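Local atomic coordinates of tRNA-splicing ligase RtcB (Thermus thermophilus, PDB entry 2EPG), a protein that probably joins RNA ends, sealing a 3'-phosphate or 2',3'-cyclic phosphate to a 5'-hydroxyl with the help of GTP and manganese. Residues G104-C109 against G213-E218; I207-S212 against G248-G253; A306-I311 against L334-H339. All coordinates share one frame; numbering follows the deposited sequence.

In the fold
From the N terminus, the loop 104-109 comes first and opens contact 1. The chain then runs through strand 110-119 and several helices before reaching 207-212, the first half of contact 2, and contact 1 closes directly afterwards at 213-218. Contact 2 closes only at 248-253, beyond strand 240-247, so the two contacts cross along the chain. Contact 3 follows in series: it joins the long helix 288-321, at 306-311, to strand 332-347, at 334-339, and closes a shorter loop. In space all three adjoin. Ser249 of contact 2 binds Asp106 and Ile107 of contact 1, Arg308 of contact 3 reaches Asn108 O, and Asn307 holds the loop at Gly208 and Thr209.

Contact 1: G104-C109 against G213-E218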
ATOM      1  N   GLY A 104       3.031  10.075   3.205  1.00 34.21           N
ATOM      2  CA  GLY A 104       1.980  10.516   2.313  1.00 36.12           C
ATOM      3  C   GLY A 104       0.732  10.804   3.128  1.00 37.28           C
ATOM      4  O   GLY A 104       0.562  10.288   4.241  1.00 36.51           O
ATOM      5  N   PHE A 105      -0.160  11.614   2.580  1.00 38.56           N
ATOM      6  CA  PHE A 105      -1.356  11.953   3.320  1.00 39.17           C
ATOM      7  C   PHE A 105      -2.306  10.806   3.589  1.00 37.08           C
ATOM      8  O   PHE A 105      -2.802  10.679   4.705  1.00 36.86           O
ATOM      9  CB  PHE A 105      -2.056  13.155   2.672  1.00 43.81           C
ATOM     10  CG  PHE A 105      -1.449  14.477   3.098  1.00 48.79           C
ATOM     11  CD1 PHE A 105      -0.201  14.874   2.614  1.00 50.34           C
ATOM     12  CD2 PHE A 105      -2.048  15.242   4.104  1.00 50.96           C
ATOM     13  CE1 PHE A 105       0.447  16.010   3.138  1.00 52.96           C
ATOM     14  CE2 PHE A 105      -1.409  16.374   4.633  1.00 50.63           C
ATOM     15  CZ  PHE A 105      -0.163  16.756   4.154  1.00 51.88           C
ATOM     16  N   ASP A 106      -2.544   9.942   2.610  1.00 34.61           N
ATOM     17  CA  ASP A 106      -3.443   8.834   2.884  1.00 34.42           C
ATOM     18  C   ASP A 106      -2.679   7.666   3.522  1.00 32.64           C
ATOM     19  O   ASP A 106      -2.246   6.739   2.851  1.00 32.92           O
ATOM     20  CB  ASP A 106      -4.164   8.377   1.625  1.00 35.08           C
ATOM     21  CG  ASP A 106      -5.316   7.418   1.939  1.00 38.85           C
ATOM     22  OD1 ASP A 106      -6.103   7.095   1.022  1.00 41.14           O
ATOM     23  OD2 ASP A 106      -5.429   6.982   3.106  1.00 35.43           O
ATOM     24  N   ILE A 107      -2.513   7.747   4.838  1.00 31.57           N
ATOM     25  CA  ILE A 107      -1.810   6.740   5.610  1.00 28.91           C
ATOM     26  C   ILE A 107      -2.449   5.384   5.446  1.00 29.02           C
ATOM     27  O   ILE A 107      -3.656   5.202   5.644  1.00 28.58           O
ATOM     28  CB  ILE A 107      -1.757   7.125   7.098  1.00 27.53           C
ATOM     29  CG1 ILE A 107      -0.992   8.451   7.231  1.00 26.13           C
ATOM     30  CG2 ILE A 107      -1.064   6.007   7.925  1.00 20.02           C
ATOM     31  CD1 ILE A 107      -1.012   9.068   8.631  1.00 27.65           C
ATOM     32  N   ASN A 108      -1.604   4.429   5.081  1.00 29.30           N
ATOM     33  CA  ASN A 108      -1.998   3.052   4.825  1.00 28.59           C
ATOM     34  C   ASN A 108      -3.057   2.915   3.762  1.00 28.58           C
ATOM     35  O   ASN A 108      -3.925   2.052   3.856  1.00 28.75           O
ATOM     36  CB  ASN A 108      -2.448   2.308   6.082  1.00 30.28           C
ATOM     37  CG  ASN A 108      -2.594   0.786   5.842  1.00 33.49           C
ATOM     38  OD1 ASN A 108      -2.261   0.275   4.756  1.00 34.19           O
ATOM     39  ND2 ASN A 108      -3.086   0.065   6.849  1.00 27.89           N
ATOM     40  N   CYS A 109      -3.016   3.801   2.771  1.00 28.19           N
ATOM     41  CA  CYS A 109      -3.895   3.652   1.624  1.00 28.82           C
ATOM     42  C   CYS A 109      -3.262   2.327   1.185  1.00 28.44           C
ATOM     43  O   CYS A 109      -2.024   2.206   1.160  1.00 26.06           O
ATOM     44  CB  CYS A 109      -3.606   4.724   0.562  1.00 30.60           C
ATOM     45  SG  CYS A 109      -4.337   4.383  -1.080  1.00 41.56           S
ATOM     46  N   GLY A 213     -11.668   9.776  -5.239  1.00 57.73           N
ATOM     47  CA  GLY A 213     -10.357   9.803  -5.848  1.00 56.85           C
ATOM     48  C   GLY A 213     -10.124   8.475  -6.527  1.00 56.07           C
ATOM     49  O   GLY A 213     -11.040   7.914  -7.124  1.00 56.30           O
ATOM     50  N   ASN A 214      -8.908   7.959  -6.415  1.00 55.23           N
ATOM     51  CA  ASN A 214      -8.568   6.692  -7.037  1.00 55.19           C
ATOM     52  C   ASN A 214      -8.843   5.456  -6.179  1.00 52.38           C
ATOM     53  O   ASN A 214      -8.115   4.467  -6.258  1.00 52.65           O
ATOM     54  CB  ASN A 214      -7.099   6.720  -7.466  1.00 59.58           C
ATOM     55  CG  ASN A 214      -6.871   7.567  -8.714  1.00 63.42           C
ATOM     56  OD1 ASN A 214      -7.523   8.604  -8.910  1.00 65.63           O
ATOM     57  ND2 ASN A 214      -5.935   7.136  -9.559  1.00 65.54           N
ATOM     58  N   HIS A 215      -9.889   5.506  -5.359  1.00 48.76           N
ATOM     59  CA  HIS A 215     -10.241   4.355  -4.526  1.00 46.20           C
ATOM     60  C   HIS A 215     -11.391   3.602  -5.186  1.00 44.11           C
ATOM     61  O   HIS A 215     -12.299   4.206  -5.755  1.00 45.10           O
ATOM     62  CB  HIS A 215     -10.634   4.792  -3.109  1.00 45.39           C
ATOM     63  CG  HIS A 215      -9.525   5.458  -2.357  1.00 44.86           C
ATOM     64  ND1 HIS A 215      -8.276   4.892  -2.220  1.00 44.96           N
ATOM     65  CD2 HIS A 215      -9.474   6.646  -1.705  1.00 45.48           C
ATOM     66  CE1 HIS A 215      -7.502   5.701  -1.518  1.00 46.02           C
ATOM     67  NE2 HIS A 215      -8.204   6.772  -1.193  1.00 46.03           N
ATOM     68  N   PHE A 216     -11.354   2.280  -5.103  1.00 41.08           N
ATOM     69  CA  PHE A 216     -12.380   1.467  -5.726  1.00 37.51           C
ATOM     70  C   PHE A 216     -12.268   0.023  -5.274  1.00 36.55           C
ATOM     71  O   PHE A 216     -11.392  -0.359  -4.496  1.00 34.14           O
ATOM     72  CB  PHE A 216     -12.208   1.510  -7.240  1.00 35.57           C
ATOM     73  CG  PHE A 216     -10.855   1.048  -7.692  1.00 39.20           C
ATOM     74  CD1 PHE A 216     -10.615  -0.293  -7.955  1.00 39.06           C
ATOM     75  CD2 PHE A 216      -9.791   1.939  -7.750  1.00 39.65           C
ATOM     76  CE1 PHE A 216      -9.334  -0.747  -8.260  1.00 41.98           C
ATOM     77  CE2 PHE A 216      -8.506   1.498  -8.054  1.00 41.23           C
ATOM     78  CZ  PHE A 216      -8.276   0.150  -8.309  1.00 41.55           C
ATOM     79  N   LEU A 217     -13.171  -0.777  -5.802  1.00 34.11           N
ATOM     80  CA  LEU A 217     -13.206  -2.183  -5.521  1.00 34.04           C
ATOM     81  C   LEU A 217     -13.509  -2.799  -6.876  1.00 33.79           C
ATOM     82  O   LEU A 217     -14.306  -2.256  -7.628  1.00 34.90           O
ATOM     83  CB  LEU A 217     -14.316  -2.440  -4.514  1.00 34.71           C
ATOM     84  CG  LEU A 217     -15.009  -3.780  -4.321  1.00 37.39           C
ATOM     85  CD1 LEU A 217     -15.773  -3.744  -3.004  1.00 38.12           C
ATOM     86  CD2 LEU A 217     -15.953  -4.057  -5.484  1.00 35.56           C
ATOM     87  N   GLU A 218     -12.835  -3.885  -7.239  1.00 33.33           N
ATOM     88  CA  GLU A 218     -13.171  -4.512  -8.500  1.00 33.23           C
ATOM     89  C   GLU A 218     -13.152  -6.030  -8.465  1.00 33.57           C
ATOM     90  O   GLU A 218     -12.329  -6.654  -7.780  1.00 33.35           O
ATOM     91  CB  GLU A 218     -12.323  -3.974  -9.677  1.00 34.56           C
ATOM     92  CG  GLU A 218     -10.830  -3.929  -9.527  1.00 39.11           C
ATOM     93  CD  GLU A 218     -10.134  -3.427 -10.798  1.00 40.23           C
ATOM     94  OE1 GLU A 218     -10.546  -2.388 -11.370  1.00 41.56           O
ATOM     95  OE2 GLU A 218      -9.164  -4.075 -11.223  1.00 39.78           O
TER
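His215 presents one edge of its imidazole to a thiol sulfur and a carboxylate oxygen at once: Cys109 SG lies in the ring plane, 3.5 Å from His215 CE1, and Asp106 OD1 is 3.1 Å from His215 NE2. Cys109 SG stands 4.6 Å from the centre of the His215 ring, so it meets the edge and covers neither face. Asp106 reaches in from the direction opposite to His215, and its carboxylate is turned almost perpendicular to the ring, the planes being 89° apart. Its CG is anti to the backbone N (chi1 -168°), which sends the carboxylate across to the histidine. This pairing of Asp106 and His215 matches the first manganese site predicted for RtcB ligases, to which both residues are assigned; the thiol lies about 3 Å from the side chain of His246, predicted for the second manganese. A type II beta turn, closed by Cys109 N to Asp106 O at 3.0 Å, brings its two end residues to face His215. Asn108 suits its third position, where phi is positive. The other carboxylate oxygen, Asp106 OD2, accepts a bond from Ser249 N, which helps fix the rotation of the carboxylate, while Asn340 ND2 binds Asp106 O.

Contact 2: I207-S212 against G248-G253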
ATOM      1  N   ILE A 207     -15.733   4.554   8.243  1.00 37.31           N
ATOM      2  CA  ILE A 207     -15.309   3.158   8.264  1.00 34.59           C
ATOM      3  C   ILE A 207     -16.252   2.328   7.417  1.00 34.60           C
ATOM      4  O   ILE A 207     -17.472   2.478   7.492  1.00 34.50           O
ATOM      5  CB  ILE A 207     -15.226   2.590   9.717  1.00 33.99           C
ATOM      6  CG1 ILE A 207     -14.503   1.240   9.720  1.00 31.49           C
ATOM      7  CG2 ILE A 207     -16.597   2.420  10.311  1.00 31.25           C
ATOM      8  CD1 ILE A 207     -14.198   0.738  11.116  1.00 33.04           C
ATOM      9  N   GLY A 208     -15.679   1.483   6.568  1.00 34.76           N
ATOM     10  CA  GLY A 208     -16.493   0.638   5.711  1.00 32.16           C
ATOM     11  C   GLY A 208     -16.851   1.277   4.391  1.00 31.39           C
ATOM     12  O   GLY A 208     -17.771   0.820   3.713  1.00 32.99           O
ATOM     13  N   THR A 209     -16.127   2.323   4.006  1.00 32.17           N
ATOM     14  CA  THR A 209     -16.405   3.009   2.733  1.00 32.40           C
ATOM     15  C   THR A 209     -15.122   3.142   1.939  1.00 31.90           C
ATOM     16  O   THR A 209     -14.039   3.208   2.512  1.00 32.41           O
ATOM     17  CB  THR A 209     -16.982   4.419   2.951  1.00 33.12           C
ATOM     18  OG1 THR A 209     -16.006   5.236   3.619  1.00 33.86           O
ATOM     19  CG2 THR A 209     -18.241   4.353   3.802  1.00 31.35           C
ATOM     20  N   LEU A 210     -15.255   3.183   0.620  1.00 32.61           N
ATOM     21  CA  LEU A 210     -14.115   3.280  -0.277  1.00 34.06           C
ATOM     22  C   LEU A 210     -13.496   4.668  -0.343  1.00 36.04           C
ATOM     23  O   LEU A 210     -12.276   4.807  -0.377  1.00 34.51           O
ATOM     24  CB  LEU A 210     -14.546   2.828  -1.683  1.00 34.82           C
ATOM     25  CG  LEU A 210     -14.835   1.327  -1.784  1.00 36.19           C
ATOM     26  CD1 LEU A 210     -15.601   0.978  -3.066  1.00 36.14           C
ATOM     27  CD2 LEU A 210     -13.504   0.594  -1.731  1.00 36.02           C
ATOM     28  N   GLY A 211     -14.341   5.695  -0.352  1.00 38.92           N
ATOM     29  CA  GLY A 211     -13.840   7.052  -0.438  1.00 43.53           C
ATOM     30  C   GLY A 211     -13.829   7.468  -1.896  1.00 48.58           C
ATOM     31  O   GLY A 211     -14.283   6.725  -2.760  1.00 49.64           O
ATOM     32  N   SER A 212     -13.302   8.648  -2.186  1.00 52.41           N
ATOM     33  CA  SER A 212     -13.267   9.129  -3.558  1.00 56.02           C
ATOM     34  C   SER A 212     -11.855   9.109  -4.109  1.00 57.35           C
ATOM     35  O   SER A 212     -10.949   8.508  -3.523  1.00 58.65           O
ATOM     36  CB  SER A 212     -13.827  10.549  -3.624  1.00 57.68           C
ATOM     37  OG  SER A 212     -15.137  10.592  -3.078  1.00 61.21           O
ATOM     38  N   GLY A 248      -7.932   3.492   1.853  1.00 30.04           N
ATOM     39  CA  GLY A 248      -7.086   3.730   3.009  1.00 28.29           C
ATOM     40  C   GLY A 248      -7.731   4.168   4.310  1.00 28.75           C
ATOM     41  O   GLY A 248      -8.778   3.645   4.704  1.00 26.43           O
ATOM     42  N   SER A 249      -7.084   5.114   4.993  1.00 29.31           N
ATOM     43  CA  SER A 249      -7.580   5.608   6.278  1.00 31.38           C
ATOM     44  C   SER A 249      -8.605   6.731   6.115  1.00 32.75           C
ATOM     45  O   SER A 249      -9.049   7.335   7.095  1.00 34.02           O
ATOM     46  CB  SER A 249      -6.414   6.059   7.171  1.00 30.41           C
ATOM     47  OG  SER A 249      -5.542   6.953   6.496  1.00 32.23           O
ATOM     48  N   ARG A 250      -8.984   6.991   4.870  1.00 33.25           N
ATOM     49  CA  ARG A 250      -9.980   8.002   4.565  1.00 35.61           C
ATOM     50  C   ARG A 250      -9.634   9.394   5.121  1.00 37.27           C
ATOM     51  O   ARG A 250      -8.503   9.857   4.986  1.00 38.83           O
ATOM     52  CB  ARG A 250     -11.323   7.503   5.083  1.00 34.61           C
ATOM     53  CG  ARG A 250     -11.655   6.114   4.556  1.00 36.15           C
ATOM     54  CD  ARG A 250     -12.162   6.116   3.101  1.00 37.71           C
ATOM     55  NE  ARG A 250     -13.585   6.455   3.028  1.00 39.13           N
ATOM     56  CZ  ARG A 250     -14.063   7.667   2.748  1.00 41.10           C
ATOM     57  NH1 ARG A 250     -15.377   7.873   2.726  1.00 38.00           N
ATOM     58  NH2 ARG A 250     -13.232   8.665   2.455  1.00 40.00           N
ATOM     59  N   GLY A 251     -10.590  10.077   5.735  1.00 37.12           N
ATOM     60  CA  GLY A 251     -10.271  11.404   6.241  1.00 37.58           C
ATOM     61  C   GLY A 251      -9.381  11.448   7.473  1.00 37.77           C
ATOM     62  O   GLY A 251      -8.680  12.434   7.719  1.00 35.34           O
ATOM     63  N   LEU A 252      -9.411  10.370   8.251  1.00 36.79           N
ATOM     64  CA  LEU A 252      -8.638  10.278   9.473  1.00 34.65           C
ATOM     65  C   LEU A 252      -7.125  10.342   9.222  1.00 35.26           C
ATOM     66  O   LEU A 252      -6.406  11.125   9.864  1.00 33.57           O
ATOM     67  CB  LEU A 252      -9.040   8.992  10.189  1.00 35.31           C
ATOM     68  CG  LEU A 252      -8.751   8.776  11.666  1.00 34.92           C
ATOM     69  CD1 LEU A 252      -9.743   7.764  12.210  1.00 32.92           C
ATOM     70  CD2 LEU A 252      -7.329   8.307  11.844  1.00 36.44           C
ATOM     71  N   GLY A 253      -6.643   9.543   8.273  1.00 33.93           N
ATOM     72  CA  GLY A 253      -5.221   9.540   7.984  1.00 31.73           C
ATOM     73  C   GLY A 253      -4.742  10.838   7.370  1.00 33.59           C
ATOM     74  O   GLY A 253      -3.654  11.331   7.675  1.00 32.71           O
TER
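Arg250 grips the hydroxyl of Thr209 side-on with two nitrogens: Arg250 NE is 2.8 Å from Thr209 OG1 and NH1 is 2.9 Å from the same atom, at N-H...O angles of 148° and 141°. The oxygen lies in the guanidinium plane, at its edge, and the two side chains cross at about a right angle. A weak third bond, 3.3 Å long, runs from Arg250 NE to Thr209 O. Over one face of the guanidinium sits Gly211, its CA 3.3 Å from Arg250 CZ; glycine suits this place because a beta carbon would collide with Arg250 NH2 and, at these backbone angles, with Leu210 O as well. The arginine reaches the loop by bending twice, at chi2 and chi3, both near -80°. A leucine in place of Arg250 would probably leave Thr209 OG1 without its two N-H donors and the backbone at Gly211 without its flat cover. The contact joins the turn leading from strand 240-247 into the following helix to the loop before the predicted GMP-binding residues that begin at Asn214. Further out, Thr209 OG1 is also hydrogen-bonded to Gln206 O, and Gln206 OE1 takes Gly251 N, so one glutamine braces both sides. Thr247 OG1 holds Leu210 O, and Asn307 ND2, from helix 288-321, binds Thr209 O.

Contact 3: A306-I311 against L334-H339; sequences ANRQLI and LYDLAH
Arg308 and Asp336 are brought together by complementary torsions: Asp336 carries CG anti to its own nitrogen (chi1 175°), which extends the carboxylate from the strand toward the helix, while Arg308 bends at chi3 (-71°) to turn the edge of its guanidinium to meet it. The result is a side-on salt bridge with one nitrogen for each oxygen. Arg308 NE donates to Asp336 OD1 at 3.1 Å in a fairly straight bond, and Arg308 NH1 donates to Asp336 OD2 at 3.0 Å, using that oxygen's syn lone pair. A weak bond of 3.2 Å also runs from Arg308 NE to Asp336 OD2. The two planes are twisted against each other: both oxygens lie close to the guanidinium plane, yet NE meets OD1 on its syn side from somewhat out of the carboxylate plane. Leu337 O lies over one guanidinium face, 4.0 Å from Arg308 NH1. Arginine suits this buried place because it has donors to spare: NH2 serves Thr247 O and Asn108 O, tying strand 240-247 and the loop of contact 1 to the helix. Asp336 OD1 has a second cation in Arg112, itself held by Gln309 OE1, and two positive neighbours would probably keep the buried carboxylate ionised. His339, just beyond Ala338, is predicted to bind the second manganese and GMP, so the bridge lies near the probable active site. The 306-311 part of helix 288-321 runs alongside strand 334-338, the short axes 10.4 Å apart at their closest, and roughly antiparallel to it (148°). The strand pairs with 110-119, where Leu334 and Tyr335 form a classic beta bulge opposite Leu113, while Ile311 packs on strand 240-247 and Gln309 on helix 164-169.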
ATOM      1  N   ALA A 306      -8.758  -1.903   9.189  1.00 24.95           N
ATOM      2  CA  ALA A 306     -10.125  -2.264   9.581  1.00 21.95           C
ATOM      3  C   ALA A 306     -11.117  -1.925   8.501  1.00 22.92           C
ATOM      4  O   ALA A 306     -12.081  -2.655   8.266  1.00 22.80           O
ATOM      5  CB  ALA A 306     -10.506  -1.551  10.871  1.00 22.87           C
ATOM      6  N   ASN A 307     -10.887  -0.800   7.848  1.00 25.16           N
ATOM      7  CA  ASN A 307     -11.761  -0.362   6.776  1.00 25.25           C
ATOM      8  C   ASN A 307     -11.795  -1.395   5.642  1.00 26.63           C
ATOM      9  O   ASN A 307     -12.864  -1.705   5.101  1.00 26.01           O
ATOM     10  CB  ASN A 307     -11.285   0.992   6.236  1.00 25.79           C
ATOM     11  CG  ASN A 307     -12.239   1.564   5.216  1.00 27.89           C
ATOM     12  OD1 ASN A 307     -13.450   1.534   5.417  1.00 31.52           O
ATOM     13  ND2 ASN A 307     -11.707   2.098   4.122  1.00 29.70           N
ATOM     14  N   ARG A 308     -10.625  -1.911   5.264  1.00 25.64           N
ATOM     15  CA  ARG A 308     -10.574  -2.897   4.194  1.00 25.99           C
ATOM     16  C   ARG A 308     -11.197  -4.207   4.685  1.00 25.48           C
ATOM     17  O   ARG A 308     -11.875  -4.904   3.929  1.00 25.76           O
ATOM     18  CB  ARG A 308      -9.128  -3.111   3.724  1.00 25.52           C
ATOM     19  CG  ARG A 308      -8.555  -1.901   2.965  1.00 25.35           C
ATOM     20  CD  ARG A 308      -7.302  -2.245   2.147  1.00 24.34           C
ATOM     21  NE  ARG A 308      -6.114  -2.522   2.957  1.00 25.26           N
ATOM     22  CZ  ARG A 308      -5.222  -1.611   3.334  1.00 24.13           C
ATOM     23  NH1 ARG A 308      -4.181  -1.974   4.060  1.00 25.06           N
ATOM     24  NH2 ARG A 308      -5.366  -0.334   2.993  1.00 26.35           N
ATOM     25  N   GLN A 309     -10.973  -4.538   5.953  1.00 24.22           N
ATOM     26  CA  GLN A 309     -11.542  -5.747   6.507  1.00 24.68           C
ATOM     27  C   GLN A 309     -13.069  -5.661   6.440  1.00 26.17           C
ATOM     28  O   GLN A 309     -13.725  -6.628   6.047  1.00 27.61           O
ATOM     29  CB  GLN A 309     -11.092  -5.938   7.962  1.00 22.01           C
ATOM     30  CG  GLN A 309     -11.727  -7.145   8.659  1.00 24.49           C
ATOM     31  CD  GLN A 309     -11.341  -8.490   8.014  1.00 26.26           C
ATOM     32  OE1 GLN A 309     -10.172  -8.731   7.703  1.00 24.98           O
ATOM     33  NE2 GLN A 309     -12.318  -9.365   7.833  1.00 23.18           N
ATOM     34  N   LEU A 310     -13.629  -4.498   6.788  1.00 26.52           N
ATOM     35  CA  LEU A 310     -15.085  -4.320   6.777  1.00 26.55           C
ATOM     36  C   LEU A 310     -15.624  -4.444   5.370  1.00 26.14           C
ATOM     37  O   LEU A 310     -16.635  -5.092   5.136  1.00 28.45           O
ATOM     38  CB  LEU A 310     -15.497  -2.942   7.335  1.00 28.26           C
ATOM     39  CG  LEU A 310     -16.608  -2.884   8.403  1.00 31.01           C
ATOM     40  CD1 LEU A 310     -17.212  -1.472   8.461  1.00 26.14           C
ATOM     41  CD2 LEU A 310     -17.694  -3.913   8.118  1.00 29.29           C
ATOM     42  N   ILE A 311     -14.952  -3.805   4.425  1.00 27.20           N
ATOM     43  CA  ILE A 311     -15.390  -3.867   3.040  1.00 26.42           C
ATOM     44  C   ILE A 311     -15.383  -5.313   2.554  1.00 27.45           C
ATOM     45  O   ILE A 311     -16.299  -5.746   1.858  1.00 29.15           O
ATOM     46  CB  ILE A 311     -14.491  -2.989   2.143  1.00 25.22           C
ATOM     47  CG1 ILE A 311     -14.677  -1.513   2.531  1.00 27.17           C
ATOM     48  CG2 ILE A 311     -14.859  -3.185   0.660  1.00 23.30           C
ATOM     49  CD1 ILE A 311     -13.708  -0.552   1.866  1.00 27.20           C
ATOM     50  N   LEU A 334      -6.196 -13.371   0.170  1.00 24.09           N
ATOM     51  CA  LEU A 334      -4.943 -13.880  -0.371  1.00 22.98           C
ATOM     52  C   LEU A 334      -3.876 -13.073   0.367  1.00 23.62           C
ATOM     53  O   LEU A 334      -2.963 -13.634   0.982  1.00 24.84           O
ATOM     54  CB  LEU A 334      -4.893 -13.647  -1.882  1.00 21.56           C
ATOM     55  CG  LEU A 334      -3.713 -14.291  -2.619  1.00 21.88           C
ATOM     56  CD1 LEU A 334      -4.102 -14.530  -4.068  1.00 21.15           C
ATOM     57  CD2 LEU A 334      -2.473 -13.397  -2.502  1.00 20.19           C
ATOM     58  N   TYR A 335      -3.998 -11.751   0.311  1.00 22.58           N
ATOM     59  CA  TYR A 335      -3.093 -10.875   1.066  1.00 23.05           C
ATOM     60  C   TYR A 335      -3.687  -9.468   1.170  1.00 23.14           C
ATOM     61  O   TYR A 335      -4.647  -9.133   0.476  1.00 24.06           O
ATOM     62  CB  TYR A 335      -1.696 -10.787   0.422  1.00 18.49           C
ATOM     63  CG  TYR A 335      -0.631 -10.474   1.442  1.00 19.04           C
ATOM     64  CD1 TYR A 335      -0.444 -11.304   2.547  1.00 17.42           C
ATOM     65  CD2 TYR A 335       0.181  -9.353   1.326  1.00 19.44           C
ATOM     66  CE1 TYR A 335       0.525 -11.012   3.509  1.00 18.64           C
ATOM     67  CE2 TYR A 335       1.150  -9.071   2.278  1.00 20.92           C
ATOM     68  CZ  TYR A 335       1.311  -9.908   3.366  1.00 18.17           C
ATOM     69  OH  TYR A 335       2.268  -9.631   4.318  1.00 20.15           O
ATOM     70  N   ASP A 336      -3.107  -8.653   2.039  1.00 24.21           N
ATOM     71  CA  ASP A 336      -3.535  -7.271   2.225  1.00 24.65           C
ATOM     72  C   ASP A 336      -2.292  -6.502   2.686  1.00 24.44           C
ATOM     73  O   ASP A 336      -1.664  -6.874   3.680  1.00 24.84           O
ATOM     74  CB  ASP A 336      -4.671  -7.222   3.267  1.00 24.31           C
ATOM     75  CG  ASP A 336      -5.112  -5.793   3.616  1.00 25.37           C
ATOM     76  OD1 ASP A 336      -6.336  -5.552   3.672  1.00 22.92           O
ATOM     77  OD2 ASP A 336      -4.248  -4.920   3.860  1.00 23.47           O
ATOM     78  N   LEU A 337      -1.920  -5.452   1.955  1.00 23.76           N
ATOM     79  CA  LEU A 337      -0.745  -4.671   2.314  1.00 25.55           C
ATOM     80  C   LEU A 337      -0.875  -3.189   1.991  1.00 26.64           C
ATOM     81  O   LEU A 337      -1.645  -2.781   1.127  1.00 26.82           O
ATOM     82  CB  LEU A 337       0.518  -5.222   1.624  1.00 25.18           C
ATOM     83  CG  LEU A 337       0.794  -4.810   0.165  1.00 25.55           C
ATOM     84  CD1 LEU A 337       2.116  -5.429  -0.320  1.00 22.43           C
ATOM     85  CD2 LEU A 337      -0.366  -5.261  -0.726  1.00 20.33           C
ATOM     86  N   ALA A 338      -0.099  -2.390   2.712  1.00 28.66           N
ATOM     87  CA  ALA A 338      -0.086  -0.946   2.561  1.00 29.12           C
ATOM     88  C   ALA A 338       0.784  -0.482   1.404  1.00 30.51           C
ATOM     89  O   ALA A 338       1.729  -1.166   1.025  1.00 31.57           O
ATOM     90  CB  ALA A 338       0.422  -0.310   3.858  1.00 28.99           C
ATOM     91  N   HIS A 339       0.455   0.691   0.863  1.00 32.40           N
ATOM     92  CA  HIS A 339       1.211   1.318  -0.219  1.00 34.13           C
ATOM     93  C   HIS A 339       1.834   2.616   0.316  1.00 33.27           C
ATOM     94  O   HIS A 339       2.711   3.191  -0.320  1.00 33.60           O
ATOM     95  CB  HIS A 339       0.304   1.603  -1.432  1.00 38.31           C
ATOM     96  CG  HIS A 339       0.055   0.401  -2.295  1.00 45.21           C
ATOM     97  ND1 HIS A 339      -0.092   0.484  -3.666  1.00 48.87           N
ATOM     98  CD2 HIS A 339      -0.007  -0.920  -1.992  1.00 46.50           C
ATOM     99  CE1 HIS A 339      -0.224  -0.732  -4.169  1.00 47.84           C
ATOM    100  NE2 HIS A 339      -0.174  -1.602  -3.175  1.00 47.42           N
TER